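Suppressor protein MPT5 (Saccharomyces cerevisiae, PDB 5BZ1) binds sequence elements in the 3'-UTRs of target mRNAs through its Pumilio-repeat domain and so regulates their expression after transcription, HO mRNA among them. Local coordinates at residues I313-D327 / I379-K391. Numbering follows the deposited sequence.
Sequences IRDNFGNYALQTLLD and IKTTSYAKKIKLK. With nucleotides of chain B.
The Tyr-384 ring lies with one face over Asn-319 CG and the other under Thr-382 OG1 of its own loop; Ile-313 O, Ile-388 CD1 and a water sit at its edge. Tyr-384 OH donates to Ile-313 O (2.9 Å), tilted out of the carbonyl plane, and accepts from the water, which also donates to Asn-316 OD1. The ring of Tyr-320 is sandwiched between the uracil of U1 and the guanine of G2 of RNA chain B. Asn-319 reads the Watson-Crick edge of U1: OD1 accepts from N3 (2.8 Å) and ND2 donates to O2. Its amide is fixed by a nearly straight bond from ND2 to Asp-315 O (172°). U1 O4 is gripped twice, by Gln-323 NE2 (2.9 Å) and Lys-387 NZ (2.9 Å), the lysine chain bending at chi3 to reach it. Gln-323 OE1 takes Lys-391 NZ (3.0 Å) on a lone pair, which probably polarises the amide. A leucine in place of Tyr-384 would probably leave Ile-313 O without this donor and Asn-319 without its flat cover. Next to the ring's edge, Ile-313 CG1 meets Ile-388 CD1 (3.6 Å). Asn-319, Tyr-320 and Gln-323 form the base-recognition triad of a PUF repeat, here Pumilio 8. Helix 318-326 and the 385-391 start of helix 385-398 run nearly parallel (17°), with Leu-326 and Ile-388 both resting on helix 354-375, while helix 253-273 flanks Tyr-320 and Thr-324.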
loop_
_atom_site.group_PDB
_atom_site.type_symbol
_atom_site.label_atom_id
_atom_site.label_comp_id
_atom_site.label_asym_id
_atom_site.label_seq_id
_atom_site.Cartn_x
_atom_site.Cartn_y
_atom_site.Cartn_z
ATOM N N ILE A 313 -20.498 1.043 -24.909
ATOM C CA ILE A 313 -19.726 0.854 -26.136
ATOM C C ILE A 313 -19.248 2.190 -26.706
ATOM O O ILE A 313 -18.310 2.245 -27.505
ATOM C CB ILE A 313 -20.554 0.090 -27.201
ATOM C CG1 ILE A 313 -19.641 -0.548 -28.247
ATOM C CG2 ILE A 313 -21.592 1.004 -27.859
ATOM C CD1 ILE A 313 -20.387 -1.316 -29.323
ATOM N N ARG A 314 -19.895 3.262 -26.259
ATOM C CA ARG A 314 -19.704 4.597 -26.804
ATOM C C ARG A 314 -18.843 5.462 -25.881
ATOM O O ARG A 314 -18.325 6.505 -26.290
ATOM C CB ARG A 314 -21.077 5.245 -26.978
ATOM C CG ARG A 314 -21.272 6.030 -28.253
ATOM C CD ARG A 314 -22.758 6.301 -28.473
ATOM N NE ARG A 314 -23.520 5.067 -28.650
ATOM C CZ ARG A 314 -23.737 4.486 -29.828
ATOM N NH1 ARG A 314 -23.252 5.029 -30.937
ATOM N NH2 ARG A 314 -24.441 3.364 -29.898
ATOM N N ASP A 315 -18.692 5.025 -24.635
ATOM C CA ASP A 315 -18.023 5.836 -23.622
ATOM C C ASP A 315 -16.498 5.704 -23.657
ATOM O O ASP A 315 -15.966 4.619 -23.905
ATOM C CB ASP A 315 -18.557 5.487 -22.234
ATOM C CG ASP A 315 -17.992 6.383 -21.153
ATOM O OD1 ASP A 315 -18.556 7.476 -20.935
ATOM O OD2 ASP A 315 -16.986 5.993 -20.520
ATOM N N ASN A 316 -15.809 6.817 -23.406
ATOM C CA ASN A 316 -14.349 6.870 -23.441
ATOM C C ASN A 316 -13.671 5.869 -22.508
ATOM O O ASN A 316 -12.557 5.413 -22.777
ATOM C CB ASN A 316 -13.857 8.282 -23.103
ATOM C CG ASN A 316 -14.134 9.283 -24.206
ATOM O OD1 ASN A 316 -14.152 8.935 -25.386
ATOM N ND2 ASN A 316 -14.347 10.540 -23.827
ATOM N N PHE A 317 -14.340 5.543 -21.407
ATOM C CA PHE A 317 -13.790 4.619 -20.430
ATOM C C PHE A 317 -14.588 3.322 -20.368
ATOM O O PHE A 317 -14.015 2.243 -20.205
ATOM C CB PHE A 317 -13.726 5.281 -19.049
ATOM C CG PHE A 317 -12.870 6.517 -19.013
ATOM C CD1 PHE A 317 -11.518 6.446 -19.330
ATOM C CD2 PHE A 317 -13.414 7.748 -18.667
ATOM C CE1 PHE A 317 -10.719 7.584 -19.302
ATOM C CE2 PHE A 317 -12.626 8.890 -18.634
ATOM C CZ PHE A 317 -11.276 8.808 -18.952
ATOM N N GLY A 318 -15.906 3.437 -20.511
ATOM C CA GLY A 318 -16.801 2.293 -20.452
ATOM C C GLY A 318 -16.503 1.205 -21.469
ATOM O O GLY A 318 -16.747 0.024 -21.210
ATOM N N ASN A 319 -15.969 1.594 -22.623
ATOM C CA ASN A 319 -15.663 0.632 -23.673
ATOM C C ASN A 319 -14.601 -0.379 -23.237
ATOM O O ASN A 319 -14.592 -1.518 -23.706
ATOM C CB ASN A 319 -15.252 1.344 -24.967
ATOM C CG ASN A 319 -13.815 1.840 -24.937
ATOM O OD1 ASN A 319 -12.889 1.114 -25.302
ATOM N ND2 ASN A 319 -13.625 3.088 -24.513
ATOM N N TYR A 320 -13.716 0.039 -22.334
ATOM C CA TYR A 320 -12.683 -0.847 -21.806
ATOM C C TYR A 320 -13.290 -1.946 -20.931
ATOM O O TYR A 320 -12.931 -3.118 -21.046
ATOM C CB TYR A 320 -11.649 -0.053 -20.998
ATOM C CG TYR A 320 -10.733 0.816 -21.833
ATOM C CD1 TYR A 320 -9.682 0.260 -22.553
ATOM C CD2 TYR A 320 -10.911 2.192 -21.891
ATOM C CE1 TYR A 320 -8.838 1.053 -23.315
ATOM C CE2 TYR A 320 -10.077 2.991 -22.651
ATOM C CZ TYR A 320 -9.043 2.418 -23.359
ATOM O OH TYR A 320 -8.211 3.214 -24.112
ATOM N N ALA A 321 -14.196 -1.557 -20.043
ATOM C CA ALA A 321 -14.887 -2.522 -19.194
ATOM C C ALA A 321 -15.714 -3.488 -20.044
ATOM O O ALA A 321 -15.779 -4.685 -19.755
ATOM C CB ALA A 321 -15.766 -1.808 -18.185
ATOM N N LEU A 322 -16.347 -2.961 -21.089
ATOM C CA LEU A 322 -17.128 -3.789 -22.006
ATOM C C LEU A 322 -16.238 -4.803 -22.719
ATOM O O LEU A 322 -16.561 -5.992 -22.772
ATOM C CB LEU A 322 -17.856 -2.923 -23.032
ATOM C CG LEU A 322 -18.617 -3.678 -24.125
ATOM C CD1 LEU A 322 -19.755 -4.492 -23.536
ATOM C CD2 LEU A 322 -19.145 -2.726 -25.189
ATOM N N GLN A 323 -15.120 -4.325 -23.263
ATOM C CA GLN A 323 -14.165 -5.185 -23.958
ATOM C C GLN A 323 -13.603 -6.286 -23.059
ATOM O O GLN A 323 -13.375 -7.410 -23.508
ATOM C CB GLN A 323 -13.021 -4.354 -24.550
ATOM C CG GLN A 323 -13.393 -3.567 -25.804
ATOM C CD GLN A 323 -12.207 -2.842 -26.404
ATOM O OE1 GLN A 323 -11.254 -3.467 -26.873
ATOM N NE2 GLN A 323 -12.255 -1.514 -26.386
ATOM N N THR A 324 -13.377 -5.957 -21.792
ATOM C CA THR A 324 -12.883 -6.937 -20.831
ATOM C C THR A 324 -13.911 -8.053 -20.618
ATOM O O THR A 324 -13.556 -9.232 -20.555
ATOM C CB THR A 324 -12.525 -6.272 -19.493
ATOM O OG1 THR A 324 -11.345 -5.477 -19.660
ATOM C CG2 THR A 324 -12.282 -7.316 -18.410
ATOM N N LEU A 325 -15.184 -7.679 -20.533
ATOM C CA LEU A 325 -16.253 -8.653 -20.343
ATOM C C LEU A 325 -16.462 -9.509 -21.595
ATOM O O LEU A 325 -16.872 -10.667 -21.498
ATOM C CB LEU A 325 -17.561 -7.947 -19.963
ATOM C CG LEU A 325 -18.739 -8.843 -19.570
ATOM C CD1 LEU A 325 -18.457 -9.538 -18.248
ATOM C CD2 LEU A 325 -20.040 -8.059 -19.490
ATOM N N LEU A 326 -16.168 -8.937 -22.761
ATOM C CA LEU A 326 -16.418 -9.603 -24.042
ATOM C C LEU A 326 -15.270 -10.507 -24.496
ATOM O O LEU A 326 -15.449 -11.345 -25.382
ATOM C CB LEU A 326 -16.715 -8.569 -25.136
ATOM C CG LEU A 326 -18.037 -7.803 -25.081
ATOM C CD1 LEU A 326 -18.141 -6.800 -26.219
ATOM C CD2 LEU A 326 -19.197 -8.763 -25.136
ATOM N N ASP A 327 -14.099 -10.337 -23.889
ATOM C CA ASP A 327 -12.888 -11.030 -24.336
ATOM C C ASP A 327 -12.902 -12.530 -24.021
ATOM O O ASP A 327 -12.765 -12.930 -22.863
ATOM C CB ASP A 327 -11.650 -10.382 -23.715
ATOM C CG ASP A 327 -10.366 -10.777 -24.421
ATOM O OD1 ASP A 327 -10.411 -11.638 -25.327
ATOM O OD2 ASP A 327 -9.305 -10.229 -24.059
ATOM N N ILE A 379 -20.867 3.027 -34.175
ATOM C CA ILE A 379 -19.655 3.564 -33.556
ATOM C C ILE A 379 -18.476 3.590 -34.535
ATOM O O ILE A 379 -17.312 3.636 -34.122
ATOM C CB ILE A 379 -19.244 2.746 -32.314
ATOM C CG1 ILE A 379 -18.868 1.316 -32.714
ATOM C CG2 ILE A 379 -20.366 2.736 -31.288
ATOM C CD1 ILE A 379 -17.954 0.613 -31.713
ATOM N N LYS A 380 -18.794 3.562 -35.828
ATOM C CA LYS A 380 -17.803 3.555 -36.907
ATOM C C LYS A 380 -16.741 4.650 -36.763
ATOM O O LYS A 380 -15.578 4.454 -37.128
ATOM C CB LYS A 380 -18.516 3.690 -38.257
ATOM C CG LYS A 380 -17.600 3.780 -39.467
ATOM C CD LYS A 380 -18.358 4.253 -40.700
ATOM C CE LYS A 380 -17.408 4.711 -41.799
ATOM N NZ LYS A 380 -16.512 3.620 -42.269
ATOM N N THR A 381 -17.150 5.791 -36.217
ATOM C CA THR A 381 -16.258 6.929 -36.001
ATOM C C THR A 381 -15.101 6.631 -35.045
ATOM O O THR A 381 -13.949 6.955 -35.340
ATOM C CB THR A 381 -17.029 8.144 -35.454
ATOM O OG1 THR A 381 -17.908 7.722 -34.402
ATOM C CG2 THR A 381 -17.851 8.798 -36.556
ATOM N N THR A 382 -15.419 6.019 -33.904
ATOM C CA THR A 382 -14.451 5.768 -32.828
ATOM C C THR A 382 -13.183 5.048 -33.293
ATOM O O THR A 382 -13.191 4.361 -34.313
ATOM C CB THR A 382 -15.087 4.959 -31.674
ATOM O OG1 THR A 382 -15.257 3.591 -32.069
ATOM C CG2 THR A 382 -16.438 5.543 -31.296
ATOM N N SER A 383 -12.099 5.208 -32.535
ATOM C CA SER A 383 -10.807 4.634 -32.904
ATOM C C SER A 383 -10.666 3.182 -32.453
ATOM O O SER A 383 -9.737 2.484 -32.865
ATOM C CB SER A 383 -9.664 5.466 -32.316
ATOM O OG SER A 383 -9.572 5.290 -30.912
ATOM N N TYR A 384 -11.592 2.731 -31.611
ATOM C CA TYR A 384 -11.511 1.394 -31.028
ATOM C C TYR A 384 -12.562 0.429 -31.572
ATOM O O TYR A 384 -12.747 -0.658 -31.027
ATOM C CB TYR A 384 -11.609 1.470 -29.502
ATOM C CG TYR A 384 -12.830 2.200 -28.981
ATOM C CD1 TYR A 384 -14.053 1.551 -28.856
ATOM C CD2 TYR A 384 -12.752 3.530 -28.590
ATOM C CE1 TYR A 384 -15.163 2.210 -28.374
ATOM C CE2 TYR A 384 -13.859 4.197 -28.104
ATOM C CZ TYR A 384 -15.061 3.531 -27.999
ATOM O OH TYR A 384 -16.169 4.185 -27.518
ATOM N N ALA A 385 -13.247 0.827 -32.642
ATOM C CA ALA A 385 -14.283 -0.010 -33.239
ATOM C C ALA A 385 -13.718 -1.353 -33.693
ATOM O O ALA A 385 -14.332 -2.400 -33.476
ATOM C CB ALA A 385 -14.942 0.708 -34.408
ATOM N N LYS A 386 -12.549 -1.309 -34.329
ATOM C CA LYS A 386 -11.899 -2.508 -34.852
ATOM C C LYS A 386 -11.523 -3.500 -33.749
ATOM O O LYS A 386 -11.527 -4.713 -33.973
ATOM C CB LYS A 386 -10.660 -2.136 -35.674
ATOM C CG LYS A 386 -9.583 -1.395 -34.881
ATOM C CD LYS A 386 -8.394 -1.017 -35.760
ATOM C CE LYS A 386 -7.453 -0.074 -35.021
ATOM N NZ LYS A 386 -6.352 0.427 -35.893
ATOM N N LYS A 387 -11.197 -2.982 -32.565
ATOM C CA LYS A 387 -10.859 -3.830 -31.424
ATOM C C LYS A 387 -12.078 -4.627 -30.959
ATOM O O LYS A 387 -11.987 -5.824 -30.686
ATOM C CB LYS A 387 -10.312 -2.989 -30.269
ATOM C CG LYS A 387 -9.010 -2.261 -30.578
ATOM C CD LYS A 387 -8.430 -1.616 -29.323
ATOM C CE LYS A 387 -8.139 -2.656 -28.250
ATOM N NZ LYS A 387 -7.841 -2.043 -26.920
ATOM N N ILE A 388 -13.217 -3.951 -30.869
ATOM C CA ILE A 388 -14.469 -4.591 -30.484
ATOM C C ILE A 388 -14.914 -5.590 -31.557
ATOM O O ILE A 388 -15.443 -6.658 -31.243
ATOM C CB ILE A 388 -15.570 -3.542 -30.217
ATOM C CG1 ILE A 388 -15.154 -2.620 -29.065
ATOM C CG2 ILE A 388 -16.900 -4.204 -29.905
ATOM C CD1 ILE A 388 -16.227 -1.635 -28.633
ATOM N N LYS A 389 -14.687 -5.243 -32.822
ATOM C CA LYS A 389 -14.999 -6.137 -33.932
ATOM C C LYS A 389 -14.149 -7.406 -33.861
ATOM O O LYS A 389 -14.646 -8.503 -34.106
ATOM C CB LYS A 389 -14.788 -5.425 -35.273
ATOM C CG LYS A 389 -15.288 -6.205 -36.490
ATOM C CD LYS A 389 -15.025 -5.452 -37.789
ATOM C CE LYS A 389 -15.392 -6.289 -39.013
ATOM N NZ LYS A 389 -16.834 -6.662 -39.053
ATOM N N LEU A 390 -12.873 -7.257 -33.509
ATOM C CA LEU A 390 -11.970 -8.403 -33.395
ATOM C C LEU A 390 -12.426 -9.363 -32.295
ATOM O O LEU A 390 -12.392 -10.582 -32.473
ATOM C CB LEU A 390 -10.534 -7.940 -33.134
ATOM C CG LEU A 390 -9.462 -9.029 -33.040
ATOM C CD1 LEU A 390 -9.424 -9.861 -34.317
ATOM C CD2 LEU A 390 -8.086 -8.429 -32.748
ATOM N N LYS A 391 -12.856 -8.807 -31.165
ATOM C CA LYS A 391 -13.370 -9.611 -30.056
ATOM C C LYS A 391 -14.651 -10.366 -30.436
ATOM O O LYS A 391 -14.832 -11.524 -30.054
ATOM C CB LYS A 391 -13.600 -8.735 -28.821
ATOM C CG LYS A 391 -12.302 -8.197 -28.191
ATOM C CD LYS A 391 -12.587 -7.347 -26.956
ATOM C CE LYS A 391 -11.317 -7.073 -26.157
ATOM N NZ LYS A 391 -10.314 -6.289 -26.929
ATOM O "O5'" U B 1 -5.543 4.843 -28.577
ATOM C "C5'" U B 1 -6.014 6.172 -28.747
ATOM C "C4'" U B 1 -7.105 6.501 -27.759
ATOM O "O4'" U B 1 -8.316 5.783 -28.103
ATOM C "C3'" U B 1 -6.837 6.109 -26.314
ATOM O "O3'" U B 1 -6.014 7.045 -25.637
ATOM C "C2'" U B 1 -8.244 5.990 -25.733
ATOM O "O2'" U B 1 -8.767 7.267 -25.394
ATOM C "C1'" U B 1 -9.029 5.448 -26.933
ATOM N N1 U B 1 -9.201 3.977 -26.882
ATOM C C2 U B 1 -10.321 3.492 -26.222
ATOM O O2 U B 1 -11.142 4.224 -25.691
ATOM N N3 U B 1 -10.441 2.123 -26.198
ATOM C C4 U B 1 -9.570 1.209 -26.756
ATOM O O4 U B 1 -9.823 0.007 -26.648
ATOM C C5 U B 1 -8.440 1.787 -27.426
ATOM C C6 U B 1 -8.293 3.119 -27.470
ATOM P P G B 2 -4.947 6.550 -24.540
ATOM O OP1 G B 2 -3.966 7.639 -24.332
ATOM O OP2 G B 2 -4.481 5.192 -24.923
ATOM O "O5'" G B 2 -5.807 6.409 -23.212
ATOM C "C5'" G B 2 -6.631 7.471 -22.761
ATOM C "C4'" G B 2 -7.104 7.220 -21.357
ATOM O "O4'" G B 2 -7.966 6.058 -21.334
ATOM C "C3'" G B 2 -6.017 6.891 -20.351
ATOM O "O3'" G B 2 -5.350 8.045 -19.873
ATOM C "C2'" G B 2 -6.775 6.123 -19.277
ATOM O "O2'" G B 2 -7.454 7.009 -18.397
ATOM C "C1'" G B 2 -7.815 5.370 -20.113
ATOM N N9 G B 2 -7.405 3.981 -20.399
ATOM C C8 G B 2 -6.429 3.534 -21.261
ATOM N N7 G B 2 -6.324 2.232 -21.265
ATOM C C5 G B 2 -7.276 1.789 -20.356
ATOM C C6 G B 2 -7.624 0.478 -19.938
ATOM O O6 G B 2 -7.149 -0.602 -20.301
ATOM N N1 G B 2 -8.649 0.502 -19.001
ATOM C C2 G B 2 -9.255 1.640 -18.526
ATOM N N2 G B 2 -10.227 1.465 -17.621
ATOM N N3 G B 2 -8.938 2.865 -18.903
ATOM C C4 G B 2 -7.947 2.864 -19.812
HETATM O O HOH W 1 -15.421 6.858 -27.120
HETATM O O HOH W 2 -13.964 -12.086 -27.452
#